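Long-range contacts in putative trimethylamine methyltransferase (Rhizobium meliloti, PDB 4YYC), which probably transfers methyl groups as an enzyme of the trimethylamine methyltransferase family, its own substrate not being established: residues A[119-124]-A[205-210]; A[196-201]-A[508-513]; A[275-280]-A[318-323]; A[288-293]-A[337-342]. One frame throughout, in Å; residues are numbered along the deposited sequence. Where two conformers were deposited one is given.

Contact 1: residues A[119-124]-A[205-210]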
loop_
_atom_site.group_PDB
_atom_site.type_symbol
_atom_site.label_atom_id
_atom_site.label_comp_id
_atom_site.label_asym_id
_atom_site.label_seq_id
_atom_site.Cartn_x
_atom_site.Cartn_y
_atom_site.Cartn_z
ATOM N N TRP A 119 3.989 -10.903 25.401
ATOM C CA TRP A 119 4.215 -12.242 24.869
ATOM C C TRP A 119 5.670 -12.558 25.130
ATOM O O TRP A 119 6.569 -11.985 24.541
ATOM C CB TRP A 119 3.919 -12.263 23.380
ATOM C CG TRP A 119 3.918 -13.566 22.710
ATOM C CD1 TRP A 119 4.090 -14.828 23.243
ATOM C CD2 TRP A 119 3.695 -13.740 21.327
ATOM N NE1 TRP A 119 3.979 -15.768 22.235
ATOM C CE2 TRP A 119 3.721 -15.118 21.057
ATOM C CE3 TRP A 119 3.461 -12.850 20.276
ATOM C CZ2 TRP A 119 3.517 -15.619 19.775
ATOM C CZ3 TRP A 119 3.259 -13.349 19.018
ATOM C CH2 TRP A 119 3.286 -14.704 18.771
ATOM N N HIS A 120 5.902 -13.412 26.135
ATOM C CA HIS A 120 7.250 -13.677 26.588
ATOM C C HIS A 120 7.942 -14.666 25.665
ATOM O O HIS A 120 7.328 -15.640 25.213
ATOM C CB HIS A 120 7.248 -14.209 28.010
ATOM C CG HIS A 120 6.788 -13.181 29.007
ATOM N ND1 HIS A 120 7.663 -12.437 29.766
ATOM C CD2 HIS A 120 5.550 -12.724 29.306
ATOM C CE1 HIS A 120 6.980 -11.578 30.503
ATOM N NE2 HIS A 120 5.697 -11.724 30.237
ATOM N N ALA A 121 9.213 -14.431 25.438
ATOM C CA ALA A 121 10.063 -15.316 24.627
ATOM C C ALA A 121 11.073 -15.969 25.531
ATOM O O ALA A 121 11.454 -15.425 26.570
ATOM C CB ALA A 121 10.780 -14.495 23.559
ATOM N N ARG A 122 11.593 -17.108 25.115
ATOM C CA ARG A 122 12.551 -17.808 25.954
ATOM C C ARG A 122 13.854 -17.017 26.094
ATOM O O ARG A 122 14.525 -17.147 27.090
ATOM C CB ARG A 122 12.794 -19.218 25.444
ATOM C CG ARG A 122 13.569 -19.306 24.132
ATOM C CD ARG A 122 13.683 -20.758 23.713
ATOM N NE ARG A 122 14.591 -21.056 22.611
ATOM C CZ ARG A 122 15.903 -21.175 22.710
ATOM N NH1 ARG A 122 16.527 -20.986 23.868
ATOM N NH2 ARG A 122 16.631 -21.520 21.648
ATOM N N ASN A 123 14.185 -16.199 25.090
ATOM C CA ASN A 123 15.176 -15.150 25.227
ATOM C C ASN A 123 14.399 -13.864 25.524
ATOM O O ASN A 123 13.746 -13.348 24.641
ATOM C CB ASN A 123 15.995 -14.993 23.946
ATOM C CG ASN A 123 16.900 -13.777 23.949
ATOM O OD1 ASN A 123 16.971 -13.014 24.916
ATOM N ND2 ASN A 123 17.660 -13.622 22.861
ATOM N N PRO A 124 14.484 -13.336 26.767
ATOM C CA PRO A 124 13.648 -12.196 27.160
ATOM C C PRO A 124 13.851 -10.937 26.344
ATOM O O PRO A 124 12.940 -10.118 26.234
ATOM C CB PRO A 124 14.052 -11.952 28.617
ATOM C CG PRO A 124 14.602 -13.252 29.067
ATOM C CD PRO A 124 15.320 -13.797 27.880
ATOM N N ASP A 205 14.520 -18.388 19.197
ATOM C CA ASP A 205 14.268 -17.911 20.556
ATOM C C ASP A 205 13.248 -16.774 20.579
ATOM O O ASP A 205 13.148 -16.069 21.572
ATOM C CB ASP A 205 15.573 -17.515 21.255
ATOM C CG ASP A 205 16.302 -16.380 20.569
ATOM O OD1 ASP A 205 15.821 -15.870 19.559
ATOM O OD2 ASP A 205 17.379 -15.984 21.108
ATOM N N LYS A 206 12.503 -16.636 19.481
ATOM C CA LYS A 206 11.443 -15.649 19.359
ATOM C C LYS A 206 10.141 -16.234 19.883
ATOM O O LYS A 206 9.974 -17.432 19.932
ATOM C CB LYS A 206 11.307 -15.175 17.909
ATOM C CG LYS A 206 12.483 -14.358 17.416
ATOM C CD LYS A 206 12.435 -13.945 15.952
ATOM C CE LYS A 206 13.682 -13.170 15.564
ATOM N NZ LYS A 206 13.593 -12.726 14.147
ATOM N N PRO A 207 9.179 -15.386 20.264
ATOM C CA PRO A 207 7.935 -15.920 20.834
ATOM C C PRO A 207 7.147 -16.746 19.811
ATOM O O PRO A 207 7.120 -16.407 18.650
ATOM C CB PRO A 207 7.150 -14.704 21.242
ATOM C CG PRO A 207 7.925 -13.550 20.859
ATOM C CD PRO A 207 9.243 -13.921 20.292
ATOM N N PHE A 208 6.537 -17.824 20.271
ATOM C CA PHE A 208 5.912 -18.794 19.379
ATOM C C PHE A 208 4.466 -19.055 19.760
ATOM O O PHE A 208 4.000 -18.642 20.842
ATOM C CB PHE A 208 6.762 -20.065 19.314
ATOM C CG PHE A 208 6.830 -20.828 20.614
ATOM C CD1 PHE A 208 5.827 -21.710 20.960
ATOM C CD2 PHE A 208 7.890 -20.647 21.512
ATOM C CE1 PHE A 208 5.889 -22.441 22.143
ATOM C CE2 PHE A 208 7.938 -21.345 22.701
ATOM C CZ PHE A 208 6.930 -22.249 23.026
HETATM N N MSE A 209 3.784 -19.772 18.888
HETATM C CA MSE A 209 2.359 -20.071 19.016
HETATM C C MSE A 209 2.168 -21.530 19.314
HETATM O O MSE A 209 3.003 -22.378 18.984
HETATM C CB MSE A 209 1.638 -19.729 17.697
HETATM C CG MSE A 209 1.720 -18.254 17.342
HETATM SE SE MSE A 209 0.924 -17.925 15.584
HETATM C CE MSE A 209 -0.937 -17.976 16.128
ATOM N N GLY A 210 1.031 -21.856 19.908
ATOM C CA GLY A 210 0.738 -23.205 20.326
ATOM C C GLY A 210 -0.130 -23.995 19.400
ATOM O O GLY A 210 -0.652 -23.499 18.405
HETATM O O HOH W 1 7.354 -17.893 23.437
#
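Ala121 and Pro207 bring their CA atoms to 4.4 Å, and the segments around them run nearly opposite ways, 154° apart. The contact lies where the loop after strand 116-119 meets the chain entering strand 208-209, a short strand paired in parallel with strand 240-245, consistent with the TIM-type barrel of this family. Trp119 has CG anti to its backbone N (chi1 -172°), beside the carbonyl carbon, and the indole built on it meets Pro207. Pro207 CB sits over its face in a CH-pi contact, 3.4 Å from the centroid of the five-membered ring and 7° off the normal. At the edge of the indole, Trp119 NE1 gives Phe208 O a weak, bent hydrogen bond of 3.2 Å, and selenomethionine Met209 CG touches Trp119 CZ2 at 4.0 Å. An alanine in place of Trp119 would probably leave Pro207 CB facing a gap and Phe208 O without that donor. Ala121 CB packs on Pro207 CD at 3.7 Å. The Arg122 guanidinium lays one face over Asp205 CB while bonding Ser204 O and Tyr500 O. Asp205 OD1 pairs with Arg126; Asp205 OD2 accepts Asn123 ND2 at 3.0 Å, from above the carboxylate plane but within the donor amide plane.

Contact 2: residues A[196-201]-A[508-513]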
loop_
_atom_site.group_PDB
_atom_site.type_symbol
_atom_site.label_atom_id
_atom_site.label_comp_id
_atom_site.label_asym_id
_atom_site.label_seq_id
_atom_site.Cartn_x
_atom_site.Cartn_y
_atom_site.Cartn_z
HETATM N N MSE A 196 6.491 -29.731 16.016
HETATM C CA MSE A 196 6.247 -28.344 15.565
HETATM C C MSE A 196 6.617 -27.443 16.734
HETATM O O MSE A 196 7.402 -26.513 16.562
HETATM C CB MSE A 196 4.819 -28.220 15.106
HETATM C CG MSE A 196 4.602 -28.943 13.780
HETATM SE SE MSE A 196 2.680 -29.386 13.515
HETATM C CE MSE A 196 2.212 -27.648 12.918
ATOM N N VAL A 197 6.052 -27.672 17.927
ATOM C CA VAL A 197 6.416 -26.815 19.066
ATOM C C VAL A 197 7.930 -26.900 19.358
ATOM O O VAL A 197 8.615 -25.890 19.573
ATOM C CB VAL A 197 5.582 -27.137 20.325
ATOM C CG1 VAL A 197 6.122 -26.407 21.551
ATOM C CG2 VAL A 197 4.102 -26.826 20.063
ATOM N N TYR A 198 8.464 -28.108 19.365
ATOM C CA TYR A 198 9.888 -28.291 19.617
ATOM C C TYR A 198 10.730 -27.468 18.651
ATOM O O TYR A 198 11.743 -26.871 19.047
ATOM C CB TYR A 198 10.288 -29.751 19.506
ATOM C CG TYR A 198 11.780 -29.971 19.756
ATOM C CD1 TYR A 198 12.296 -29.980 21.057
ATOM C CD2 TYR A 198 12.660 -30.129 18.720
ATOM C CE1 TYR A 198 13.658 -30.205 21.299
ATOM C CE2 TYR A 198 14.019 -30.319 18.931
ATOM C CZ TYR A 198 14.524 -30.348 20.224
ATOM O OH TYR A 198 15.884 -30.537 20.384
ATOM N N SER A 199 10.315 -27.436 17.388
ATOM C CA SER A 199 11.075 -26.689 16.357
ATOM C C SER A 199 11.176 -25.201 16.687
ATOM O O SER A 199 12.222 -24.589 16.518
ATOM C CB SER A 199 10.448 -26.898 14.968
ATOM O OG SER A 199 10.560 -28.247 14.620
ATOM N N HIS A 200 10.087 -24.606 17.181
ATOM C CA HIS A 200 10.096 -23.207 17.613
ATOM C C HIS A 200 11.036 -22.958 18.789
ATOM O O HIS A 200 11.509 -21.850 18.968
ATOM C CB HIS A 200 8.685 -22.728 17.956
ATOM C CG HIS A 200 7.785 -22.591 16.754
ATOM N ND1 HIS A 200 7.987 -21.626 15.792
ATOM C CD2 HIS A 200 6.696 -23.288 16.357
ATOM C CE1 HIS A 200 7.062 -21.735 14.862
ATOM N NE2 HIS A 200 6.260 -22.730 15.182
ATOM N N ILE A 201 11.300 -23.984 19.584
ATOM C CA ILE A 201 12.195 -23.841 20.737
ATOM C C ILE A 201 13.632 -24.074 20.346
ATOM O O ILE A 201 14.511 -23.323 20.800
ATOM C CB ILE A 201 11.757 -24.772 21.892
ATOM C CG1 ILE A 201 10.326 -24.460 22.301
ATOM C CG2 ILE A 201 12.730 -24.648 23.056
ATOM C CD1 ILE A 201 9.649 -25.496 23.170
ATOM N N ALA A 508 14.935 -32.632 28.693
ATOM C CA ALA A 508 13.607 -32.763 29.276
ATOM C C ALA A 508 12.507 -32.664 28.236
ATOM O O ALA A 508 11.503 -33.362 28.317
ATOM C CB ALA A 508 13.389 -31.709 30.344
ATOM N N LEU A 509 12.673 -31.754 27.270
ATOM C CA LEU A 509 11.695 -31.678 26.188
ATOM C C LEU A 509 11.674 -32.964 25.357
ATOM O O LEU A 509 10.620 -33.447 25.021
ATOM C CB LEU A 509 12.000 -30.486 25.267
ATOM C CG LEU A 509 11.718 -29.131 25.907
ATOM C CD1 LEU A 509 12.396 -28.010 25.090
ATOM C CD2 LEU A 509 10.202 -28.915 26.072
ATOM N N LYS A 510 12.852 -33.465 24.992
ATOM C CA LYS A 510 12.943 -34.684 24.205
ATOM C C LYS A 510 12.364 -35.856 24.971
ATOM O O LYS A 510 11.722 -36.708 24.381
ATOM C CB LYS A 510 14.397 -34.996 23.879
ATOM C CG LYS A 510 15.019 -34.067 22.880
ATOM C CD LYS A 510 16.498 -34.432 22.753
ATOM C CE LYS A 510 17.067 -33.737 21.554
ATOM N NZ LYS A 510 16.609 -34.372 20.291
ATOM N N GLU A 511 12.589 -35.898 26.279
ATOM C CA GLU A 511 12.027 -37.002 27.101
ATOM C C GLU A 511 10.516 -36.951 27.119
ATOM O O GLU A 511 9.869 -37.988 26.968
ATOM C CB GLU A 511 12.569 -37.000 28.528
ATOM C CG GLU A 511 13.935 -37.642 28.612
ATOM C CD GLU A 511 14.518 -37.665 30.011
ATOM O OE1 GLU A 511 15.765 -37.467 30.101
ATOM O OE2 GLU A 511 13.756 -37.932 30.995
ATOM N N PHE A 512 9.967 -35.739 27.239
ATOM C CA PHE A 512 8.509 -35.528 27.217
ATOM C C PHE A 512 7.907 -35.963 25.897
ATOM O O PHE A 512 6.890 -36.672 25.848
ATOM C CB PHE A 512 8.166 -34.081 27.489
ATOM C CG PHE A 512 6.689 -33.765 27.334
ATOM C CD1 PHE A 512 5.793 -33.996 28.385
ATOM C CD2 PHE A 512 6.190 -33.272 26.128
ATOM C CE1 PHE A 512 4.429 -33.747 28.231
ATOM C CE2 PHE A 512 4.825 -33.022 25.979
ATOM C CZ PHE A 512 3.954 -33.252 27.031
ATOM N N ILE A 513 8.536 -35.508 24.825
ATOM C CA ILE A 513 8.060 -35.819 23.488
ATOM C C ILE A 513 8.072 -37.327 23.279
ATOM O O ILE A 513 7.098 -37.861 22.768
ATOM C CB ILE A 513 8.876 -35.068 22.415
ATOM C CG1 ILE A 513 8.583 -33.568 22.552
ATOM C CG2 ILE A 513 8.538 -35.581 21.017
ATOM C CD1 ILE A 513 9.545 -32.744 21.738
#
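Tyr198 and Leu509 are the closest pair of backbones, with CA atoms 7.6 Å apart, where helix 192-202 and the C-terminal helix 503-518 pack antiparallel. Their local axes run at 174° to each other and approach only to 11.4 Å, a wide spacing that is bridged by side chains alone, with no hydrogen bond between the segments. Leu509 comes first: its CD1 meets Ile201 CG2 tip to tip at 3.9 Å, and its CB lies near the plane of the Tyr198 ring, at the edge marked by CD1. Ile227 of helix 215-229 also packs on Leu509. Next, Lys510 brings CE to 3.6 Å from Tyr198 OH. The chain bends at its last torsion (chi4 -74°), which places NZ 3.9 Å from Tyr198 OH, too far for a hydrogen bond. That hydroxyl is instead bonded to Asp506 OD1, one turn before Lys510 on helix 503-518. Ile513, one turn beyond Leu509, crosses Tyr198 at about a right angle and sets CD1 against Tyr198 CB at 3.8 Å and Tyr198 CD1 at 4.0 Å. Tyr198 is thus touched by aliphatic carbons at CB, at the CD1 edge and beside its hydroxyl, which Asp506 bonds. The chemistry implies a mainly apolar seam attaching the last helix, with a hydrogen bond between Tyr198 OH and Asp506 as its polar element; the lysine contributes chiefly methylene contact.

Contact 3: residues A[275-280]-A[318-323]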
loop_
_atom_site.group_PDB
_atom_site.type_symbol
_atom_site.label_atom_id
_atom_site.label_comp_id
_atom_site.label_asym_id
_atom_site.label_seq_id
_atom_site.Cartn_x
_atom_site.Cartn_y
_atom_site.Cartn_z
ATOM N N PHE A 275 -13.332 -16.258 10.369
ATOM C CA PHE A 275 -12.674 -16.666 9.135
ATOM C C PHE A 275 -13.656 -16.445 8.001
ATOM O O PHE A 275 -14.573 -17.255 7.796
ATOM C CB PHE A 275 -12.261 -18.129 9.221
ATOM C CG PHE A 275 -11.441 -18.586 8.048
ATOM C CD1 PHE A 275 -10.067 -18.383 8.043
ATOM C CD2 PHE A 275 -12.045 -19.143 6.944
ATOM C CE1 PHE A 275 -9.295 -18.759 6.950
ATOM C CE2 PHE A 275 -11.281 -19.545 5.836
ATOM C CZ PHE A 275 -9.915 -19.347 5.852
ATOM N N ILE A 276 -13.476 -15.339 7.295
ATOM C CA ILE A 276 -14.505 -14.830 6.428
ATOM C C ILE A 276 -14.033 -14.532 5.017
ATOM O O ILE A 276 -12.988 -13.911 4.818
ATOM C CB ILE A 276 -15.132 -13.604 7.050
ATOM C CG1 ILE A 276 -16.069 -14.087 8.179
ATOM C CG2 ILE A 276 -15.905 -12.730 6.086
ATOM C CD1 ILE A 276 -16.458 -12.945 9.050
ATOM N N LEU A 277 -14.797 -15.054 4.055
ATOM C CA LEU A 277 -14.800 -14.558 2.700
ATOM C C LEU A 277 -16.134 -13.835 2.527
ATOM O O LEU A 277 -17.208 -14.469 2.562
ATOM C CB LEU A 277 -14.690 -15.706 1.714
ATOM C CG LEU A 277 -13.406 -16.542 1.859
ATOM C CD1 LEU A 277 -13.461 -17.658 0.829
ATOM C CD2 LEU A 277 -12.186 -15.655 1.654
ATOM N N SER A 278 -16.090 -12.529 2.318
ATOM C CA SER A 278 -17.317 -11.737 2.240
ATOM C C SER A 278 -18.124 -12.176 1.036
ATOM O O SER A 278 -17.566 -12.374 -0.046
ATOM C CB SER A 278 -17.016 -10.252 2.155
ATOM O OG SER A 278 -16.541 -9.764 3.384
ATOM N N GLY A 279 -19.439 -12.343 1.223
ATOM C CA GLY A 279 -20.283 -12.950 0.194
ATOM C C GLY A 279 -20.514 -14.438 0.375
ATOM O O GLY A 279 -21.440 -15.018 -0.207
ATOM N N ALA A 280 -19.662 -15.103 1.138
ATOM C CA ALA A 280 -19.811 -16.539 1.364
ATOM C C ALA A 280 -20.040 -16.805 2.842
ATOM O O ALA A 280 -21.101 -17.336 3.210
ATOM C CB ALA A 280 -18.600 -17.284 0.840
ATOM N N PHE A 318 -9.809 -12.682 9.958
ATOM C CA PHE A 318 -9.319 -13.035 8.636
ATOM C C PHE A 318 -10.456 -12.665 7.702
ATOM O O PHE A 318 -11.566 -13.227 7.841
ATOM C CB PHE A 318 -8.984 -14.503 8.499
ATOM C CG PHE A 318 -8.599 -14.868 7.119
ATOM C CD1 PHE A 318 -7.302 -14.753 6.711
ATOM C CD2 PHE A 318 -9.569 -15.267 6.194
ATOM C CE1 PHE A 318 -6.948 -15.047 5.397
ATOM C CE2 PHE A 318 -9.208 -15.582 4.889
ATOM C CZ PHE A 318 -7.899 -15.456 4.504
ATOM N N ALA A 319 -10.198 -11.743 6.792
ATOM C CA ALA A 319 -11.237 -11.275 5.902
ATOM C C ALA A 319 -10.733 -11.046 4.497
ATOM O O ALA A 319 -9.753 -10.339 4.262
ATOM C CB ALA A 319 -11.931 -10.051 6.494
ATOM N N ALA A 320 -11.331 -11.766 3.586
ATOM C CA ALA A 320 -11.042 -11.627 2.177
ATOM C C ALA A 320 -12.353 -11.557 1.421
ATOM O O ALA A 320 -13.449 -11.566 2.044
ATOM C CB ALA A 320 -10.176 -12.791 1.744
ATOM N N SER A 321 -12.287 -11.408 0.111
ATOM C CA SER A 321 -13.492 -11.365 -0.716
ATOM C C SER A 321 -13.607 -12.635 -1.539
ATOM O O SER A 321 -12.771 -13.554 -1.419
ATOM C CB SER A 321 -13.502 -10.090 -1.584
ATOM O OG SER A 321 -12.219 -9.824 -2.102
ATOM N N ILE A 322 -14.647 -12.698 -2.354
ATOM C CA ILE A 322 -14.790 -13.788 -3.331
ATOM C C ILE A 322 -14.947 -13.204 -4.716
ATOM O O ILE A 322 -15.356 -12.062 -4.864
ATOM C CB ILE A 322 -15.972 -14.738 -3.064
ATOM C CG1 ILE A 322 -17.289 -13.979 -2.990
ATOM C CG2 ILE A 322 -15.735 -15.520 -1.792
ATOM C CD1 ILE A 322 -18.466 -14.903 -2.845
ATOM N N SER A 323 -14.574 -13.985 -5.715
ATOM C CA SER A 323 -14.803 -13.630 -7.114
ATOM C C SER A 323 -16.283 -13.919 -7.395
ATOM O O SER A 323 -16.737 -15.047 -7.212
ATOM C CB SER A 323 -13.891 -14.452 -8.042
HETATM O O HOH W 2 -13.833 -9.068 3.557
HETATM O O HOH W 3 -16.813 -10.333 -2.079
#
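The rings of Phe275 and Phe318 lie side by side, nearly parallel (9°) but slid apart so that they barely overlap, centroids 4.7 Å apart, on two parallel strands joined by a beta-alpha-beta crossover through helix 286-307. Only their rims meet face over face, Phe275 CE1 3.6 Å from Phe318 CD2. On the same face of the sheet Leu277 CD2 touches Ala320 CB at 3.5 Å and reaches the edge of the Phe318 ring. The Phe318 side chain is about 4 Å from a bound ligand of unknown identity. An alanine at Phe318 would probably deprive the Phe275 ring of its partner at the rim and the ligand of a nearby aromatic wall.

The backbone sets this register: Ile276 N bonds Phe318 O at 2.9 Å, Ala320 N bonds Ile276 O at 3.0 Å, and Ser278 N bonds Ala320 O at 2.8 Å. Farther on, Gly279 has a positive phi (95°), and a CB there would strike Ile322 CD1. Leu446 of the second subunit packs on Ala280 and Ile322. Ile322 CG1 lies between its backbone N and carbonyl carbon (chi1 56°), 3.4 Å from Ser278 O. A water joins the segments, donating to Ser278 O and accepting from Ile322 N.

Contact 4: residues A[288-293]-A[337-342]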
loop_
_atom_site.group_PDB
_atom_site.type_symbol
_atom_site.label_atom_id
_atom_site.label_comp_id
_atom_site.label_asym_id
_atom_site.label_seq_id
_atom_site.Cartn_x
_atom_site.Cartn_y
_atom_site.Cartn_z
ATOM N N GLY A 288 -22.064 -5.074 6.710
ATOM C CA GLY A 288 -22.610 -6.334 7.191
ATOM C C GLY A 288 -21.545 -7.287 7.690
ATOM O O GLY A 288 -21.751 -7.976 8.705
ATOM N N THR A 289 -20.419 -7.320 6.983
ATOM C CA THR A 289 -19.285 -8.122 7.383
ATOM C C THR A 289 -18.764 -7.654 8.757
ATOM O O THR A 289 -18.527 -8.481 9.627
ATOM C CB THR A 289 -18.177 -8.066 6.320
ATOM O OG1 THR A 289 -18.637 -8.744 5.137
ATOM C CG2 THR A 289 -16.885 -8.718 6.775
ATOM N N LEU A 290 -18.573 -6.350 8.926
ATOM C CA LEU A 290 -18.115 -5.825 10.210
ATOM C C LEU A 290 -19.049 -6.165 11.364
ATOM O O LEU A 290 -18.611 -6.430 12.466
ATOM C CB LEU A 290 -17.954 -4.308 10.190
ATOM C CG LEU A 290 -16.695 -3.837 9.497
ATOM C CD1 LEU A 290 -16.736 -2.337 9.363
ATOM C CD2 LEU A 290 -15.436 -4.289 10.241
ATOM N N THR A 291 -20.358 -6.049 11.139
ATOM C CA THR A 291 -21.317 -6.367 12.157
ATOM C C THR A 291 -21.166 -7.834 12.588
ATOM O O THR A 291 -21.173 -8.160 13.781
ATOM C CB THR A 291 -22.728 -6.110 11.595
ATOM O OG1 THR A 291 -22.803 -4.719 11.264
ATOM C CG2 THR A 291 -23.763 -6.465 12.569
ATOM N N GLN A 292 -21.081 -8.724 11.601
ATOM C CA GLN A 292 -20.939 -10.150 11.930
ATOM C C GLN A 292 -19.625 -10.434 12.662
ATOM O O GLN A 292 -19.585 -11.191 13.630
ATOM C CB GLN A 292 -21.037 -11.009 10.695
ATOM C CG GLN A 292 -21.310 -12.471 11.015
ATOM C CD GLN A 292 -21.197 -13.280 9.735
ATOM O OE1 GLN A 292 -22.045 -13.176 8.882
ATOM N NE2 GLN A 292 -20.125 -14.061 9.587
ATOM N N ILE A 293 -18.551 -9.839 12.175
ATOM C CA ILE A 293 -17.268 -9.957 12.839
ATOM C C ILE A 293 -17.330 -9.551 14.307
ATOM O O ILE A 293 -16.861 -10.274 15.195
ATOM C CB ILE A 293 -16.179 -9.132 12.114
ATOM C CG1 ILE A 293 -15.793 -9.841 10.817
ATOM C CG2 ILE A 293 -14.959 -8.959 13.005
ATOM C CD1 ILE A 293 -15.007 -8.921 9.880
ATOM N N SER A 337 -9.838 -4.409 2.754
ATOM C CA SER A 337 -9.073 -3.365 3.416
ATOM C C SER A 337 -10.003 -2.488 4.256
ATOM O O SER A 337 -9.679 -2.124 5.387
ATOM C CB SER A 337 -8.266 -2.507 2.440
ATOM O OG SER A 337 -7.103 -3.239 2.033
ATOM N N LEU A 338 -11.132 -2.126 3.701
ATOM C CA LEU A 338 -12.088 -1.306 4.441
ATOM C C LEU A 338 -12.629 -2.033 5.657
ATOM O O LEU A 338 -12.729 -1.455 6.750
ATOM C CB LEU A 338 -13.271 -0.886 3.553
ATOM C CG LEU A 338 -12.870 0.088 2.437
ATOM C CD1 LEU A 338 -14.026 0.254 1.442
ATOM C CD2 LEU A 338 -12.381 1.429 2.906
ATOM N N VAL A 339 -12.964 -3.291 5.482
ATOM C CA VAL A 339 -13.368 -4.137 6.634
ATOM C C VAL A 339 -12.280 -4.101 7.722
ATOM O O VAL A 339 -12.560 -3.861 8.892
ATOM C CB VAL A 339 -13.597 -5.607 6.221
ATOM C CG1 VAL A 339 -13.692 -6.568 7.425
ATOM C CG2 VAL A 339 -14.844 -5.732 5.347
ATOM N N SER A 340 -11.034 -4.331 7.339
ATOM C CA SER A 340 -9.995 -4.413 8.340
ATOM C C SER A 340 -9.658 -3.097 9.001
ATOM O O SER A 340 -9.397 -3.045 10.223
ATOM C CB SER A 340 -8.748 -5.077 7.797
ATOM O OG SER A 340 -9.024 -6.436 7.543
ATOM N N TYR A 341 -9.696 -1.997 8.246
ATOM C CA TYR A 341 -9.507 -0.687 8.883
ATOM C C TYR A 341 -10.607 -0.444 9.915
ATOM O O TYR A 341 -10.354 0.040 11.004
ATOM C CB TYR A 341 -9.551 0.461 7.867
ATOM C CG TYR A 341 -8.291 0.741 7.064
ATOM C CD1 TYR A 341 -7.077 1.033 7.699
ATOM C CD2 TYR A 341 -8.307 0.739 5.675
ATOM C CE1 TYR A 341 -5.948 1.361 6.972
ATOM C CE2 TYR A 341 -7.155 1.019 4.951
ATOM C CZ TYR A 341 -5.999 1.337 5.602
ATOM O OH TYR A 341 -4.844 1.611 4.914
ATOM N N GLY A 342 -11.845 -0.750 9.540
ATOM C CA GLY A 342 -12.980 -0.566 10.397
ATOM C C GLY A 342 -12.929 -1.480 11.616
ATOM O O GLY A 342 -13.231 -1.066 12.761
#
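Val339 of helix 334-350 meets Thr289, Leu290 and Ile293 of helix 286-307, the preceding helix of the beta/alpha fold; the pair packs against the sheet. The local axes of the two helices come to 9.8 Å and cross at -42°, the nearest CA atoms being those of Leu290 and Val339, 6.2 Å apart. Val339 holds CG1 anti to its backbone N (chi1 167°), and both of its methyls are used. Ile293 CD1 meets Val339 CG1 at 3.6 Å, while Thr289 CG2 touches Val339 CG1 and CG2 alike, each at 3.9 Å. The first torsion of Thr289 sorts its two branches: CG2, anti to the backbone N, goes to the valine, and OG1, beside that N, is hydrogen-bonded to Thr285 O, Ser282 OG and Ser278 OG, so the polar branch is satisfied away from the apolar seam. Leu290 has CG anti to its carbonyl carbon (chi1 -78°) and spans to the other helix backbone. Ala319 of strand 313-322 also touches Val339, and Phe315 and Thr317 of the same strand meet Ile293, which ties the helix pair to the sheet. Ile436 of the second subunit packs on Thr291 nearby. A CB on Gly342 would come within 2.9 Å of Leu290 CD1. The other branch of the leucine, Leu290 CD2, lies 4.0 Å from Gly342 C and 3.2 Å from Val339 O.

How the contacts relate
The four contacts form two groups on opposite sides of the chain's centre. Contacts 1 and 2, centres about 14 Å apart, touch where Phe208 packs on Val197, His200 and Ile201; helix 192-202 is followed in the chain by strand 208-209, and their segments alternate. Contact 3 joins the two strands of a beta-alpha-beta unit, and contact 4, about 11 Å away between centres, joins its helix 286-307 to the next helix, 334-350; Ser278 OG and Thr289 OG1 probably hydrogen-bond between them. Centres of different groups lie about 30 to 39 Å apart, yet contacts 1 and 3 reach the same sheet. Contact 1 precedes 3 and 4, which interleave inside the loop closed by contact 2. One group thus ties the C-terminal helix to the fold; the other lies by the second subunit.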